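Long-range contacts in myroilysin (Myroides profundi, PDB 5CZW), which probably acts as a zinc-dependent endopeptidase of the astacin (M12A) family of metzincins, captured here with its propeptide in place: residues A68-N73 with T134-F139; S99-G104 with G140-M145; I49-Y54 with I77-V82; Q200-Y205 with S222-T227. The protein carries 1 engineered substitution. All blocks are in the same frame, centred on the assembly; numbering follows the deposited sequence.

Contact 1: residues A68-N73 with T134-F139; sequences AQEWSN and TVIHEF. With ZN (zinc ion), chain B.
Trp71 donates a hydrogen bond from its indole NE1 to the backbone O of Ile136, at 3.0 Å. The oxygen lies at the edge of the indole, 5° out of its plane, and the N-H meets a lone pair in the carbonyl plane. The bond is somewhat bent, with an N-H...O angle of 148°. Ile136 CG2, anti to its own backbone N, packs 3.5 Å from Trp71 NE1. Phe139 CB comes within 3.7 Å of Trp71 CD1. Replacing Trp71 by an alanine would probably leave Ile136 O without its indole donor and open a gap beside Ile136 CG2 and Phe139 CB.

One turn back, Ala68 CB stands over the centre of the Phe139 ring. Ala68 CB is 3.6 Å from the Phe139 ring centroid and 6° off the normal, a CH-pi contact. Val135 CG1 closes in on the Ala68 backbone, 3.6 Å from Ala68 N.

The zinc ligand His137 follows Ile136 in the same helix, but its side chain starts away from segment 68-73. His137 NE2 binds zinc at 2.3 Å, beside His141, His147 and Cys23.

Segment 68-73 follows helix 58-63 and lies against helix 128-143. Gln69 NE2 and Ser72 OG bond to the backbone oxygens of Phe79 and Ile77. Phe139 also meets Phe79 edge-to-face and touches Met117 of strand 117-118.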
loop_
_atom_site.group_PDB
_atom_site.type_symbol
_atom_site.label_atom_id
_atom_site.label_comp_id
_atom_site.label_asym_id
_atom_site.label_seq_id
_atom_site.Cartn_x
_atom_site.Cartn_y
_atom_site.Cartn_z
ATOM N N ALA A 68 6.953 9.965 -2.784
ATOM C CA ALA A 68 6.997 8.925 -3.836
ATOM C C ALA A 68 8.366 9.018 -4.500
ATOM O O ALA A 68 9.063 8.038 -4.760
ATOM C CB ALA A 68 5.908 9.169 -4.860
ATOM N N GLN A 69 8.769 10.269 -4.790
ATOM C CA GLN A 69 9.955 10.506 -5.563
ATOM C C GLN A 69 11.212 10.239 -4.781
ATOM O O GLN A 69 12.289 10.100 -5.412
ATOM C CB GLN A 69 9.923 11.937 -6.133
ATOM C CG GLN A 69 8.743 12.070 -7.073
ATOM C CD GLN A 69 8.707 13.348 -7.892
ATOM O OE1 GLN A 69 8.890 14.444 -7.358
ATOM N NE2 GLN A 69 8.361 13.207 -9.176
ATOM N N GLU A 70 11.120 9.967 -3.511
ATOM C CA GLU A 70 12.283 9.549 -2.755
ATOM C C GLU A 70 12.886 8.239 -3.312
ATOM O O GLU A 70 14.030 8.040 -3.276
ATOM C CB GLU A 70 11.899 9.308 -1.300
ATOM C CG GLU A 70 12.153 10.458 -0.412
ATOM C CD GLU A 70 13.682 10.758 -0.219
ATOM O OE1 GLU A 70 14.004 11.911 -0.150
ATOM O OE2 GLU A 70 14.589 9.852 -0.149
ATOM N N TRP A 71 12.075 7.322 -3.778
ATOM C CA TRP A 71 12.588 6.092 -4.282
ATOM C C TRP A 71 13.595 6.274 -5.449
ATOM O O TRP A 71 14.493 5.465 -5.604
ATOM C CB TRP A 71 11.424 5.279 -4.871
ATOM C CG TRP A 71 10.660 4.564 -3.820
ATOM C CD1 TRP A 71 9.381 4.875 -3.421
ATOM C CD2 TRP A 71 11.064 3.420 -3.069
ATOM N NE1 TRP A 71 8.986 3.968 -2.465
ATOM C CE2 TRP A 71 9.973 3.047 -2.255
ATOM C CE3 TRP A 71 12.205 2.613 -3.069
ATOM C CZ2 TRP A 71 10.028 1.932 -1.392
ATOM C CZ3 TRP A 71 12.249 1.467 -2.238
ATOM C CH2 TRP A 71 11.089 1.154 -1.398
ATOM N N SER A 72 13.424 7.354 -6.200
ATOM C CA SER A 72 14.301 7.563 -7.336
ATOM C C SER A 72 15.704 7.938 -6.954
ATOM O O SER A 72 16.586 7.911 -7.835
ATOM C CB SER A 72 13.715 8.615 -8.227
ATOM O OG SER A 72 12.456 8.146 -8.664
ATOM N N ASN A 73 15.911 8.279 -5.684
ATOM C CA ASN A 73 17.303 8.436 -5.204
ATOM C C ASN A 73 18.140 7.176 -5.233
ATOM O O ASN A 73 19.383 7.238 -5.128
ATOM C CB ASN A 73 17.256 9.103 -3.822
ATOM C CG ASN A 73 16.759 10.554 -3.915
ATOM O OD1 ASN A 73 16.882 11.208 -4.988
ATOM N ND2 ASN A 73 16.149 11.055 -2.857
ATOM N N THR A 134 3.708 6.015 4.879
ATOM C CA THR A 134 2.626 5.331 4.110
ATOM C C THR A 134 2.842 5.557 2.565
ATOM O O THR A 134 2.656 4.606 1.751
ATOM C CB THR A 134 1.276 5.767 4.607
ATOM O OG1 THR A 134 1.089 5.202 5.923
ATOM C CG2 THR A 134 0.122 5.307 3.666
ATOM N N VAL A 135 3.330 6.751 2.177
ATOM C CA VAL A 135 3.538 7.004 0.759
ATOM C C VAL A 135 4.709 6.139 0.272
ATOM O O VAL A 135 4.599 5.415 -0.745
ATOM C CB VAL A 135 3.781 8.474 0.416
ATOM C CG1 VAL A 135 4.144 8.640 -1.030
ATOM C CG2 VAL A 135 2.531 9.244 0.774
ATOM N N ILE A 136 5.854 6.203 0.935
ATOM C CA ILE A 136 6.991 5.410 0.492
ATOM C C ILE A 136 6.611 3.934 0.489
ATOM O O ILE A 136 6.929 3.256 -0.456
ATOM C CB ILE A 136 8.257 5.670 1.356
ATOM C CG1 ILE A 136 8.587 7.162 1.265
ATOM C CG2 ILE A 136 9.432 4.826 0.921
ATOM C CD1 ILE A 136 9.881 7.559 1.902
ATOM N N HIS A 137 5.920 3.478 1.505
ATOM C CA HIS A 137 5.481 2.085 1.533
ATOM C C HIS A 137 4.621 1.639 0.312
ATOM O O HIS A 137 4.905 0.660 -0.327
ATOM C CB HIS A 137 4.747 1.875 2.828
ATOM C CG HIS A 137 4.311 0.481 3.070
ATOM N ND1 HIS A 137 5.046 -0.351 3.854
ATOM C CD2 HIS A 137 3.195 -0.194 2.736
ATOM C CE1 HIS A 137 4.451 -1.495 3.953
ATOM N NE2 HIS A 137 3.302 -1.405 3.339
ATOM N N GLU A 138 3.588 2.405 0.042
ATOM C CA GLU A 138 2.733 2.057 -1.082
ATOM C C GLU A 138 3.428 2.136 -2.369
ATOM O O GLU A 138 3.201 1.286 -3.257
ATOM C CB GLU A 138 1.417 2.898 -1.094
ATOM C CG GLU A 138 0.448 2.659 0.093
ATOM C CD GLU A 138 0.123 1.192 0.413
ATOM O OE1 GLU A 138 0.200 0.320 -0.450
ATOM O OE2 GLU A 138 -0.252 0.962 1.637
ATOM N N PHE A 139 4.328 3.152 -2.536
ATOM C CA PHE A 139 5.158 3.185 -3.750
ATOM C C PHE A 139 6.163 2.061 -3.868
ATOM O O PHE A 139 6.536 1.622 -4.997
ATOM C CB PHE A 139 5.707 4.611 -4.000
ATOM C CG PHE A 139 4.706 5.499 -4.711
ATOM C CD1 PHE A 139 3.762 6.223 -3.938
ATOM C CD2 PHE A 139 4.572 5.592 -6.073
ATOM C CE1 PHE A 139 2.757 7.018 -4.561
ATOM C CE2 PHE A 139 3.610 6.439 -6.673
ATOM C CZ PHE A 139 2.703 7.130 -5.892
HETATM ZN ZN ZN B . 1.749 -2.795 2.341
#

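Contact 2: residues S99-G104 with G140-M145. With ZN (zinc ion), chain B.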
loop_
_atom_site.group_PDB
_atom_site.type_symbol
_atom_site.label_atom_id
_atom_site.label_comp_id
_atom_site.label_asym_id
_atom_site.label_seq_id
_atom_site.Cartn_x
_atom_site.Cartn_y
_atom_site.Cartn_z
ATOM N N SER A 99 -5.241 1.561 2.844
ATOM C CA SER A 99 -4.278 2.028 1.829
ATOM C C SER A 99 -3.735 0.793 1.204
ATOM O O SER A 99 -3.626 -0.279 1.841
ATOM C CB SER A 99 -3.123 2.841 2.483
ATOM O OG SER A 99 -3.551 4.054 3.082
ATOM N N TYR A 100 -3.362 0.904 -0.075
ATOM C CA TYR A 100 -3.000 -0.253 -0.886
ATOM C C TYR A 100 -2.430 0.153 -2.195
ATOM O O TYR A 100 -2.717 1.260 -2.670
ATOM C CB TYR A 100 -4.282 -1.168 -1.131
ATOM C CG TYR A 100 -5.573 -0.572 -1.645
ATOM C CD1 TYR A 100 -5.783 -0.315 -2.998
ATOM C CD2 TYR A 100 -6.539 -0.161 -0.749
ATOM C CE1 TYR A 100 -6.939 0.244 -3.423
ATOM C CE2 TYR A 100 -7.724 0.393 -1.171
ATOM C CZ TYR A 100 -7.920 0.633 -2.487
ATOM O OH TYR A 100 -9.073 1.205 -2.997
ATOM N N SER A 101 -1.762 -0.816 -2.836
ATOM C CA SER A 101 -1.335 -0.700 -4.261
ATOM C C SER A 101 -1.207 -2.103 -4.834
ATOM O O SER A 101 -0.737 -3.037 -4.161
ATOM C CB SER A 101 0.025 -0.010 -4.398
ATOM O OG SER A 101 0.451 0.084 -5.738
ATOM N N TYR A 102 -1.580 -2.231 -6.099
ATOM C CA TYR A 102 -1.187 -3.410 -6.833
ATOM C C TYR A 102 0.301 -3.485 -6.910
ATOM O O TYR A 102 1.013 -2.492 -6.795
ATOM C CB TYR A 102 -1.897 -3.480 -8.210
ATOM C CG TYR A 102 -3.389 -3.518 -8.075
ATOM C CD1 TYR A 102 -4.043 -4.730 -7.747
ATOM C CD2 TYR A 102 -4.183 -2.363 -8.193
ATOM C CE1 TYR A 102 -5.382 -4.758 -7.549
ATOM C CE2 TYR A 102 -5.534 -2.395 -7.942
ATOM C CZ TYR A 102 -6.139 -3.618 -7.701
ATOM O OH TYR A 102 -7.490 -3.693 -7.493
ATOM N N LEU A 103 0.820 -4.676 -7.130
ATOM C CA LEU A 103 2.243 -4.862 -7.177
ATOM C C LEU A 103 2.927 -4.646 -8.516
ATOM O O LEU A 103 2.700 -5.365 -9.424
ATOM C CB LEU A 103 2.586 -6.277 -6.776
ATOM C CG LEU A 103 2.167 -6.658 -5.377
ATOM C CD1 LEU A 103 2.619 -8.061 -5.029
ATOM C CD2 LEU A 103 2.770 -5.717 -4.353
ATOM N N GLY A 104 3.806 -3.665 -8.563
ATOM C CA GLY A 104 4.607 -3.509 -9.755
ATOM C C GLY A 104 3.761 -3.303 -11.017
ATOM O O GLY A 104 2.749 -2.612 -11.005
ATOM N N GLY A 140 6.548 1.482 -2.715
ATOM C CA GLY A 140 7.363 0.262 -2.695
ATOM C C GLY A 140 6.595 -0.866 -3.331
ATOM O O GLY A 140 7.104 -1.566 -4.205
ATOM N N HIS A 141 5.340 -1.090 -2.945
ATOM C CA HIS A 141 4.543 -2.047 -3.640
ATOM C C HIS A 141 4.405 -1.658 -5.076
ATOM O O HIS A 141 4.466 -2.599 -5.938
ATOM C CB HIS A 141 3.137 -2.023 -3.042
ATOM C CG HIS A 141 2.996 -2.559 -1.656
ATOM N ND1 HIS A 141 3.518 -3.741 -1.228
ATOM C CD2 HIS A 141 2.305 -2.086 -0.622
ATOM C CE1 HIS A 141 3.250 -3.938 0.037
ATOM N NE2 HIS A 141 2.444 -2.989 0.353
ATOM N N ALA A 142 4.249 -0.371 -5.422
ATOM C CA ALA A 142 4.121 0.027 -6.854
ATOM C C ALA A 142 5.356 -0.340 -7.733
ATOM O O ALA A 142 5.240 -0.561 -8.961
ATOM C CB ALA A 142 3.745 1.494 -7.027
ATOM N N LEU A 143 6.523 -0.458 -7.066
ATOM C CA LEU A 143 7.752 -0.934 -7.689
ATOM C C LEU A 143 7.983 -2.415 -7.688
ATOM O O LEU A 143 8.908 -2.901 -8.322
ATOM C CB LEU A 143 8.935 -0.220 -7.080
ATOM C CG LEU A 143 8.997 1.281 -7.186
ATOM C CD1 LEU A 143 10.054 1.904 -6.278
ATOM C CD2 LEU A 143 9.301 1.628 -8.659
ATOM N N GLY A 144 7.130 -3.101 -6.964
ATOM C CA GLY A 144 7.093 -4.528 -6.897
ATOM C C GLY A 144 7.476 -5.185 -5.604
ATOM O O GLY A 144 7.533 -6.442 -5.518
ATOM N N MET A 145 7.684 -4.404 -4.578
ATOM C CA MET A 145 8.030 -4.998 -3.312
ATOM C C MET A 145 6.837 -5.563 -2.575
ATOM O O MET A 145 5.801 -5.020 -2.662
ATOM C CB MET A 145 8.716 -3.961 -2.460
ATOM C CG MET A 145 10.135 -3.728 -3.018
ATOM S SD MET A 145 11.186 -2.762 -1.999
ATOM C CE MET A 145 11.717 -3.959 -0.796
HETATM ZN ZN ZN B . 1.749 -2.795 2.341
#
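Leu103 lays its CD2 methyl obliquely against His141, 3.8 Å from ND1. Leu103 CD2 also touches Met145 O at 3.5 Å. Met145 O is the acceptor for His141 ND1 as well, at 3.0 Å and with an N-H...O angle of 152°. Met145 O lies 15° out of the imidazole plane. Through its other ring nitrogen, NE2, His141 binds zinc at 2.1 Å. Metal and carbonyl together fix the rotation of the imidazole, and Leu103 packs beside the second of these bonds.

Ser101 meets the helix at His141 and Ala142. Its CB packs on His141 CB, and Ser101 OG lies 3.8 Å from Ala142 CB. Ser101 OG, anti to the backbone N (chi1 179°), donates to Tyr102 O at 2.8 Å, on a lone pair. An alanine in place of Ser101 would probably leave Tyr102 O without this donor and thin the packing against Ala142 CB.

The backbones join where the helix ends. Gly104 N donates to His141 O at 2.9 Å, and this oxygen also takes Gly144 N. Gly104 and Gly144 bring their CA atoms to 3.9 Å. A CB on Gly104 would lie tight against Gly144 CA.

Gly144 has positive phi and ends the helix in a Schellman motif. The chain then turns toward His147, which joins His137, His141 and Cys23 on the zinc. The sequence fits the HExxHxxGxxH motif of metzincins, and the cysteine ligand fits a cysteine switch.

Contact 3: residues I49-Y54 with I77-V82; sequences ITVGLY and ITFNFV
Val51 sets its CB over one face of the Phe81 ring. Val51 CB is 3.9 Å from the Phe81 ring centroid and offset toward the rim, in a CH-pi contact 16° off the normal. Val51 CG1, anti to the backbone N (chi1 -175°), reaches Phe81 CE2 at 3.5 Å. Val51 CG2 turns to the other phenylalanine and meets Phe79 CD1 at 3.8 Å. Leu53 CD2 comes to the edge of the Phe81 ring, 3.9 Å from CE2. At the other end, Ile49 CD1 packs on Ile77 CG2 at 3.5 Å and also touches Phe79.

Thr50 and Asn80 point to the opposite face of the sheet. There Thr50 CG2 meets Val82 CG1 at 4.1 Å.

The strands run parallel, pairing Ile49 with Phe79, Thr50 with Asn80 and Val51 with Phe81. Ile49 and Val51 each give their N and O to the ladder. Their partners are Thr78 O, Asn80 N, Asn80 O and Val82 N.

Strand 78-81 is the outermost on this side of the sheet, and strand 48-54 lies between it and strand 89-92. The link through helix 58-63 is consistent with a beta-alpha-beta crossover. Leu143 of helix 128-143 packs on Ile77 and Phe79.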
loop_
_atom_site.group_PDB
_atom_site.type_symbol
_atom_site.label_atom_id
_atom_site.label_comp_id
_atom_site.label_asym_id
_atom_site.label_seq_id
_atom_site.Cartn_x
_atom_site.Cartn_y
_atom_site.Cartn_z
ATOM N N ILE A 49 7.379 6.203 -15.068
ATOM C CA ILE A 49 6.016 5.734 -14.875
ATOM C C ILE A 49 5.130 6.955 -14.618
ATOM O O ILE A 49 5.374 7.815 -13.730
ATOM C CB ILE A 49 5.942 4.766 -13.651
ATOM C CG1 ILE A 49 6.920 3.606 -13.794
ATOM C CG2 ILE A 49 4.505 4.270 -13.468
ATOM C CD1 ILE A 49 7.138 2.862 -12.501
ATOM N N THR A 50 4.085 7.079 -15.440
ATOM C CA THR A 50 3.085 8.136 -15.247
ATOM C C THR A 50 2.163 7.830 -14.027
ATOM O O THR A 50 1.759 6.677 -13.860
ATOM C CB THR A 50 2.240 8.381 -16.505
ATOM O OG1 THR A 50 1.613 7.168 -16.894
ATOM C CG2 THR A 50 3.061 8.939 -17.643
ATOM N N VAL A 51 1.942 8.849 -13.227
ATOM C CA VAL A 51 1.122 8.772 -11.993
ATOM C C VAL A 51 0.041 9.813 -12.075
ATOM O O VAL A 51 0.370 10.999 -12.327
ATOM C CB VAL A 51 1.977 8.975 -10.707
ATOM C CG1 VAL A 51 1.090 8.768 -9.479
ATOM C CG2 VAL A 51 3.132 8.010 -10.699
ATOM N N GLY A 52 -1.216 9.472 -11.789
ATOM C CA GLY A 52 -2.164 10.478 -11.718
ATOM C C GLY A 52 -2.808 10.424 -10.344
ATOM O O GLY A 52 -3.021 9.349 -9.781
ATOM N N LEU A 53 -3.124 11.579 -9.846
ATOM C CA LEU A 53 -3.774 11.731 -8.521
ATOM C C LEU A 53 -5.231 12.142 -8.720
ATOM O O LEU A 53 -5.639 13.114 -9.427
ATOM C CB LEU A 53 -2.975 12.740 -7.667
ATOM C CG LEU A 53 -1.456 12.494 -7.447
ATOM C CD1 LEU A 53 -0.808 13.541 -6.538
ATOM C CD2 LEU A 53 -1.209 11.059 -6.921
ATOM N N TYR A 54 -6.087 11.403 -8.053
ATOM C CA TYR A 54 -7.497 11.613 -8.224
ATOM C C TYR A 54 -8.130 12.035 -6.927
ATOM O O TYR A 54 -8.234 11.240 -6.018
ATOM C CB TYR A 54 -8.163 10.326 -8.780
ATOM C CG TYR A 54 -7.703 9.937 -10.141
ATOM C CD1 TYR A 54 -6.481 9.319 -10.328
ATOM C CD2 TYR A 54 -8.499 10.133 -11.247
ATOM C CE1 TYR A 54 -6.039 8.915 -11.576
ATOM C CE2 TYR A 54 -8.063 9.735 -12.509
ATOM C CZ TYR A 54 -6.892 9.113 -12.664
ATOM O OH TYR A 54 -6.523 8.764 -13.922
ATOM N N ILE A 77 14.239 4.321 -11.542
ATOM C CA ILE A 77 12.811 4.441 -11.932
ATOM C C ILE A 77 12.427 5.844 -11.460
ATOM O O ILE A 77 12.873 6.256 -10.382
ATOM C CB ILE A 77 11.889 3.421 -11.182
ATOM C CG1 ILE A 77 12.225 2.000 -11.565
ATOM C CG2 ILE A 77 10.376 3.690 -11.394
ATOM C CD1 ILE A 77 11.978 1.610 -13.013
ATOM N N THR A 78 11.644 6.571 -12.243
ATOM C CA THR A 78 11.126 7.888 -11.983
ATOM C C THR A 78 9.598 7.835 -12.117
ATOM O O THR A 78 9.073 7.053 -12.935
ATOM C CB THR A 78 11.662 8.892 -13.071
ATOM O OG1 THR A 78 13.090 8.980 -12.915
ATOM C CG2 THR A 78 11.170 10.300 -12.846
ATOM N N PHE A 79 8.936 8.697 -11.363
ATOM C CA PHE A 79 7.486 8.873 -11.409
ATOM C C PHE A 79 7.215 10.263 -11.970
ATOM O O PHE A 79 7.718 11.272 -11.461
ATOM C CB PHE A 79 6.929 8.820 -10.045
ATOM C CG PHE A 79 7.131 7.505 -9.381
ATOM C CD1 PHE A 79 6.513 6.392 -9.943
ATOM C CD2 PHE A 79 7.922 7.307 -8.238
ATOM C CE1 PHE A 79 6.641 5.159 -9.350
ATOM C CE2 PHE A 79 8.054 6.036 -7.641
ATOM C CZ PHE A 79 7.458 4.960 -8.235
ATOM N N ASN A 80 6.476 10.274 -13.065
ATOM C CA ASN A 80 6.058 11.506 -13.726
ATOM C C ASN A 80 4.616 11.736 -13.373
ATOM O O ASN A 80 3.739 11.014 -13.820
ATOM C CB ASN A 80 6.164 11.352 -15.276
ATOM C CG ASN A 80 5.829 12.669 -16.008
ATOM O OD1 ASN A 80 5.750 13.735 -15.358
ATOM N ND2 ASN A 80 5.629 12.610 -17.332
ATOM N N PHE A 81 4.346 12.767 -12.555
ATOM C CA PHE A 81 2.984 13.098 -12.116
ATOM C C PHE A 81 2.281 13.955 -13.156
ATOM O O PHE A 81 2.741 15.084 -13.403
ATOM C CB PHE A 81 2.993 13.788 -10.774
ATOM C CG PHE A 81 3.302 12.874 -9.626
ATOM C CD1 PHE A 81 4.577 12.367 -9.391
ATOM C CD2 PHE A 81 2.279 12.330 -8.883
ATOM C CE1 PHE A 81 4.827 11.444 -8.331
ATOM C CE2 PHE A 81 2.535 11.433 -7.817
ATOM C CZ PHE A 81 3.801 11.020 -7.545
ATOM N N VAL A 82 1.226 13.407 -13.738
ATOM C CA VAL A 82 0.533 13.986 -14.875
ATOM C C VAL A 82 -0.975 14.242 -14.601
ATOM O O VAL A 82 -1.556 13.699 -13.650
ATOM C CB VAL A 82 0.668 13.083 -16.081
ATOM C CG1 VAL A 82 2.081 12.663 -16.326
ATOM C CG2 VAL A 82 -0.181 11.866 -15.839
HETATM O O HOH W 1 -2.093 13.917 -11.254
#

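Contact 4: residues Q200-Y205 with S222-T227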
loop_
_atom_site.group_PDB
_atom_site.type_symbol
_atom_site.label_atom_id
_atom_site.label_comp_id
_atom_site.label_asym_id
_atom_site.label_seq_id
_atom_site.Cartn_x
_atom_site.Cartn_y
_atom_site.Cartn_z
ATOM N N GLN A 200 14.064 -2.738 10.013
ATOM C CA GLN A 200 13.933 -1.361 9.675
ATOM C C GLN A 200 13.212 -1.067 8.359
ATOM O O GLN A 200 13.041 0.101 8.038
ATOM C CB GLN A 200 15.348 -0.814 9.528
ATOM C CG GLN A 200 16.056 -0.724 10.878
ATOM C CD GLN A 200 16.056 0.690 11.431
ATOM O OE1 GLN A 200 15.117 1.107 12.136
ATOM N NE2 GLN A 200 17.128 1.458 11.103
ATOM N N SER A 201 12.910 -2.102 7.588
ATOM C CA SER A 201 12.371 -1.928 6.263
ATOM C C SER A 201 11.080 -1.124 6.245
ATOM O O SER A 201 10.189 -1.288 7.089
ATOM C CB SER A 201 12.157 -3.239 5.537
ATOM O OG SER A 201 11.627 -3.007 4.219
ATOM N N ILE A 202 10.985 -0.236 5.265
ATOM C CA ILE A 202 9.780 0.529 5.093
ATOM C C ILE A 202 8.623 -0.432 4.701
ATOM O O ILE A 202 7.498 -0.090 4.870
ATOM C CB ILE A 202 10.008 1.571 3.988
ATOM C CG1 ILE A 202 8.908 2.548 3.959
ATOM C CG2 ILE A 202 10.103 0.881 2.646
ATOM C CD1 ILE A 202 8.990 3.592 4.999
ATOM N N MET A 203 8.992 -1.630 4.198
ATOM C CA MET A 203 8.029 -2.627 3.729
ATOM C C MET A 203 7.411 -3.509 4.822
ATOM O O MET A 203 6.604 -4.389 4.535
ATOM C CB MET A 203 8.551 -3.432 2.500
ATOM C CG MET A 203 8.825 -2.612 1.229
ATOM S SD MET A 203 7.582 -1.375 0.845
ATOM C CE MET A 203 6.159 -2.401 0.440
ATOM N N HIS A 204 7.799 -3.284 6.067
ATOM C CA HIS A 204 7.251 -4.121 7.144
ATOM C C HIS A 204 5.761 -3.963 7.183
ATOM O O HIS A 204 5.275 -2.936 6.929
ATOM C CB HIS A 204 7.932 -3.961 8.535
ATOM C CG HIS A 204 9.040 -4.937 8.772
ATOM N ND1 HIS A 204 8.820 -6.230 9.204
ATOM C CD2 HIS A 204 10.369 -4.840 8.535
ATOM C CE1 HIS A 204 9.968 -6.860 9.277
ATOM N NE2 HIS A 204 10.920 -6.049 8.856
ATOM N N TYR A 205 5.083 -5.039 7.503
ATOM C CA TYR A 205 3.602 -5.103 7.546
ATOM C C TYR A 205 3.100 -4.701 8.907
ATOM O O TYR A 205 3.454 -5.292 9.955
ATOM C CB TYR A 205 3.200 -6.561 7.277
ATOM C CG TYR A 205 1.759 -6.790 7.306
ATOM C CD1 TYR A 205 0.967 -6.214 6.392
ATOM C CD2 TYR A 205 1.236 -7.759 8.085
ATOM C CE1 TYR A 205 -0.385 -6.440 6.360
ATOM C CE2 TYR A 205 -0.104 -7.959 8.156
ATOM C CZ TYR A 205 -0.931 -7.341 7.239
ATOM O OH TYR A 205 -2.301 -7.599 7.212
ATOM N N SER A 222 9.510 4.528 9.212
ATOM C CA SER A 222 8.965 5.594 8.356
ATOM C C SER A 222 9.828 6.199 7.258
ATOM O O SER A 222 9.424 7.081 6.561
ATOM C CB SER A 222 8.336 6.653 9.236
ATOM O OG SER A 222 9.350 7.255 9.978
ATOM N N VAL A 223 11.006 5.652 7.112
ATOM C CA VAL A 223 12.017 6.067 6.116
ATOM C C VAL A 223 12.645 4.818 5.477
ATOM O O VAL A 223 12.512 3.690 6.041
ATOM C CB VAL A 223 13.138 6.927 6.764
ATOM C CG1 VAL A 223 12.570 8.180 7.409
ATOM C CG2 VAL A 223 13.901 6.066 7.774
ATOM N N LEU A 224 13.300 4.993 4.328
ATOM C CA LEU A 224 13.972 3.923 3.643
ATOM C C LEU A 224 15.137 3.383 4.528
ATOM O O LEU A 224 15.882 4.201 5.095
ATOM C CB LEU A 224 14.496 4.440 2.294
ATOM C CG LEU A 224 13.389 4.655 1.283
ATOM C CD1 LEU A 224 13.799 5.407 0.034
ATOM C CD2 LEU A 224 12.782 3.296 0.896
ATOM N N SER A 225 15.238 2.057 4.700
ATOM C CA SER A 225 16.402 1.474 5.350
ATOM C C SER A 225 17.562 1.359 4.413
ATOM O O SER A 225 17.459 1.391 3.191
ATOM C CB SER A 225 16.113 0.117 5.964
ATOM O OG SER A 225 15.858 -0.875 4.988
ATOM N N ALA A 226 18.739 1.183 5.020
ATOM C CA ALA A 226 19.897 0.713 4.293
ATOM C C ALA A 226 19.599 -0.450 3.385
ATOM O O ALA A 226 20.010 -0.457 2.173
ATOM C CB ALA A 226 20.989 0.315 5.293
ATOM N N THR A 227 18.883 -1.447 3.903
ATOM C CA THR A 227 18.643 -2.626 3.100
ATOM C C THR A 227 17.661 -2.313 1.975
ATOM O O THR A 227 17.837 -2.793 0.858
ATOM C CB THR A 227 18.164 -3.826 3.917
ATOM O OG1 THR A 227 19.218 -4.227 4.792
ATOM C CG2 THR A 227 17.821 -4.966 3.052
#
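Residues Ser201 to His204 form a type I turn beside residues 223-225, which are extended. The CA atoms come closest at Ser201 and Ser225, 5.4 Å apart, and at Ile202 and Leu224, 5.6 Å apart. The turn is closed by His204 N bonding to Ser201 O at 3.3 Å. Ser201 OG accepts from Met203 N at 3.0 Å, an ST turn inside the first turn. Between the two segments the contact is packing alone.

Ile202 carries most of it. Its CG1 is anti to the backbone N (chi1 -169°), and Ile202 CD1 beyond it rests on the backbone of the other segment, 3.5 Å from Ser222 C. The second branch, Ile202 CG2, meets Leu224 CD2 at 4.0 Å.

The sequence Ser-Ile-Met-His-Tyr and the tight turn at Met203 fit the Met-turn of the metzincins. Met203 lies against the zinc ligand His141, and Ile202 O accepts from ND1 of His137.

Ser225 packs at the start of the turn. Ser225 CB is 3.7 Å from Gln200 O and 3.8 Å from Gln200 CB. Its OG sits near Ser201 CA but bonds to Asp198 OD2 and Asp228 N, and the Asp228 carboxylate grips the turn directly, one oxygen on Ser201 OG and the other on Ile202 N. Leu224 also packs against Ile136 and Trp71.

Contacts 1 and 2 share helix 128-143, with centres 10 Å apart, and each holds one zinc-binding histidine. Contact 3 lies in the sheet about 12 Å from contact 1, centre to centre. Contact 2 reaches the same sheet through strand 100-101. Along the chain, contact 1 interleaves with both contact 2 and contact 3, while contact 4 comes last. Contact 4 touches contacts 1 and 2 on the zinc side, but its centre is 22 Å from that of contact 3 and the two do not meet. The helix thus stands between the sheet and the later loops. This sets two zinc-binding histidines on a helix with the sheet and the probable Met-turn as its neighbours.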